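Local coordinates for protein Ral guanine nucleotide dissociation stimulator-like 2 (Mus musculus, PDB 4JGW) that probably acts as a guanine nucleotide exchange factor, is a putative effector of Ras and/or Rap, and associates with GTP-bound Rap1A and H-Ras in vitro, at residues A[206-211]-A[302-307]. Residues are numbered along the deposited sequence; the frame is centred on the assembly and turned at random.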
loop_
_atom_site.group_PDB
_atom_site.type_symbol
_atom_site.label_atom_id
_atom_site.label_comp_id
_atom_site.label_asym_id
_atom_site.label_seq_id
_atom_site.Cartn_x
_atom_site.Cartn_y
_atom_site.Cartn_z
ATOM N N LEU A 206 -4.758 0.692 24.885
ATOM C CA LEU A 206 -3.670 1.350 24.169
ATOM C C LEU A 206 -3.510 0.756 22.773
ATOM O O LEU A 206 -3.424 1.491 21.792
ATOM C CB LEU A 206 -2.361 1.250 24.959
ATOM C CG LEU A 206 -2.272 2.070 26.251
ATOM C CD1 LEU A 206 -1.296 1.438 27.240
ATOM C CD2 LEU A 206 -1.907 3.525 25.971
ATOM N N ALA A 207 -3.497 -0.572 22.695
ATOM C CA ALA A 207 -3.410 -1.286 21.421
ATOM C C ALA A 207 -4.566 -0.918 20.490
ATOM O O ALA A 207 -4.342 -0.587 19.323
ATOM C CB ALA A 207 -3.367 -2.785 21.653
ATOM N N GLU A 208 -5.789 -0.961 21.021
ATOM C CA GLU A 208 -6.992 -0.570 20.276
ATOM C C GLU A 208 -6.886 0.843 19.715
ATOM O O GLU A 208 -7.326 1.116 18.595
ATOM C CB GLU A 208 -8.234 -0.675 21.166
ATOM C CG GLU A 208 -8.717 -2.097 21.400
ATOM C CD GLU A 208 -9.721 -2.210 22.541
ATOM O OE1 GLU A 208 -10.196 -1.172 23.054
ATOM O OE2 GLU A 208 -10.038 -3.352 22.927
ATOM N N GLN A 209 -6.291 1.731 20.504
ATOM C CA GLN A 209 -6.163 3.134 20.145
ATOM C C GLN A 209 -5.047 3.354 19.124
ATOM O O GLN A 209 -5.182 4.181 18.220
ATOM C CB GLN A 209 -5.927 3.961 21.409
ATOM C CG GLN A 209 -6.802 5.202 21.537
ATOM C CD GLN A 209 -8.278 4.967 21.222
ATOM O OE1 GLN A 209 -8.922 5.827 20.639
ATOM N NE2 GLN A 209 -8.812 3.811 21.609
ATOM N N LEU A 210 -3.954 2.610 19.271
ATOM C CA LEU A 210 -2.881 2.619 18.279
ATOM C C LEU A 210 -3.379 2.057 16.946
ATOM O O LEU A 210 -3.028 2.564 15.883
ATOM C CB LEU A 210 -1.662 1.826 18.773
ATOM C CG LEU A 210 -0.817 2.381 19.926
ATOM C CD1 LEU A 210 0.302 1.413 20.264
ATOM C CD2 LEU A 210 -0.243 3.758 19.606
ATOM N N THR A 211 -4.215 1.021 17.022
ATOM C CA THR A 211 -4.783 0.377 15.839
ATOM C C THR A 211 -5.770 1.284 15.096
ATOM O O THR A 211 -5.795 1.293 13.865
ATOM C CB THR A 211 -5.435 -0.980 16.190
ATOM O OG1 THR A 211 -4.504 -1.773 16.933
ATOM C CG2 THR A 211 -5.828 -1.740 14.931
ATOM N N ARG A 302 -0.915 -7.516 18.466
ATOM C CA ARG A 302 -0.853 -8.757 17.695
ATOM C C ARG A 302 -2.195 -9.485 17.691
ATOM O O ARG A 302 -2.606 -10.033 16.666
ATOM C CB ARG A 302 0.235 -9.679 18.249
ATOM C CG ARG A 302 0.601 -10.846 17.337
ATOM C CD ARG A 302 1.379 -11.913 18.090
ATOM N NE ARG A 302 0.556 -13.068 18.444
ATOM C CZ ARG A 302 -0.165 -13.178 19.556
ATOM N NH1 ARG A 302 -0.185 -12.194 20.443
ATOM N NH2 ARG A 302 -0.875 -14.274 19.783
ATOM N N LEU A 303 -2.865 -9.484 18.843
ATOM C CA LEU A 303 -4.187 -10.094 18.987
ATOM C C LEU A 303 -5.223 -9.360 18.142
ATOM O O LEU A 303 -6.191 -9.963 17.676
ATOM C CB LEU A 303 -4.617 -10.122 20.460
ATOM C CG LEU A 303 -3.816 -11.022 21.410
ATOM C CD1 LEU A 303 -3.987 -10.580 22.861
ATOM C CD2 LEU A 303 -4.194 -12.494 21.248
ATOM N N LEU A 304 -5.006 -8.060 17.949
ATOM C CA LEU A 304 -5.838 -7.245 17.067
ATOM C C LEU A 304 -5.373 -7.307 15.611
ATOM O O LEU A 304 -5.984 -6.691 14.736
ATOM C CB LEU A 304 -5.853 -5.788 17.541
ATOM C CG LEU A 304 -6.642 -5.437 18.805
ATOM C CD1 LEU A 304 -6.296 -4.028 19.243
ATOM C CD2 LEU A 304 -8.146 -5.583 18.593
ATOM N N ARG A 305 -4.294 -8.051 15.368
ATOM C CA ARG A 305 -3.683 -8.188 14.039
ATOM C C ARG A 305 -3.153 -6.860 13.480
ATOM O O ARG A 305 -3.148 -6.641 12.264
ATOM C CB ARG A 305 -4.640 -8.867 13.047
ATOM C CG ARG A 305 -4.975 -10.318 13.378
ATOM C CD ARG A 305 -5.753 -10.978 12.241
ATOM N NE ARG A 305 -4.960 -11.050 11.010
ATOM C CZ ARG A 305 -5.412 -11.491 9.839
ATOM N NH1 ARG A 305 -6.664 -11.916 9.713
ATOM N NH2 ARG A 305 -4.604 -11.510 8.787
ATOM N N ASN A 306 -2.715 -5.979 14.377
ATOM C CA ASN A 306 -2.049 -4.745 13.985
ATOM C C ASN A 306 -0.541 -4.972 13.996
ATOM O O ASN A 306 0.147 -4.648 14.967
ATOM C CB ASN A 306 -2.452 -3.585 14.907
ATOM C CG ASN A 306 -1.776 -2.264 14.537
ATOM O OD1 ASN A 306 -1.101 -2.149 13.511
ATOM N ND2 ASN A 306 -1.966 -1.257 15.381
ATOM N N PHE A 307 -0.041 -5.547 12.906
ATOM C CA PHE A 307 1.373 -5.903 12.799
ATOM C C PHE A 307 2.269 -4.687 12.569
ATOM O O PHE A 307 3.483 -4.767 12.750
ATOM C CB PHE A 307 1.585 -6.972 11.723
ATOM C CG PHE A 307 0.854 -8.258 12.001
ATOM C CD1 PHE A 307 -0.366 -8.528 11.384
ATOM C CD2 PHE A 307 1.375 -9.192 12.891
ATOM C CE1 PHE A 307 -1.053 -9.715 11.646
ATOM C CE2 PHE A 307 0.697 -10.383 13.159
ATOM C CZ PHE A 307 -0.521 -10.643 12.534
#
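The turn joining helices 284-303 and 307-318 of the CDC25-homology (RasGEF) domain leans on one face of helix 203-219, with Leu304 and Asn306 reaching across to Ala207, Glu208 and Thr211. Leu304 makes the apolar half. Its CD1 methyl sits 3.6 Å from Glu208 N and 4.0 Å from Ala207 CB, and the Glu208 side chain runs roughly perpendicular to that of Leu304, with CG 3.8 Å from that same CD1. The polar half lies one helical turn further on. Asn306 has CG anti to its backbone N (chi1 180°), which carries the amide out to Thr211; the two side chains lie alongside, pointing opposite ways. The main polar partner of Asn306 ND2 is Asp214 OD2, on the same helix 203-219, and probably polarises the amide. ND2 also donates to Thr211 OG1 at 3.0 Å, with an N-H...O angle of 144° and OG1 lying 22° out of the amide plane. That hydroxyl in turn donates to Ala207 O at 2.7 Å, arriving from above the carbonyl plane, beside the helical bond from Thr211 N. Asn306 OD1 takes Ser309 N. Both ends of the amide are thus held, fixing its rotation. Arg305, with positive phi, closes the preceding helix in a Schellman motif, and Asn306 is the N-cap of the next: a tight helix-to-helix turn, here docked on a third helix of the mostly helical CDC25-homology domain.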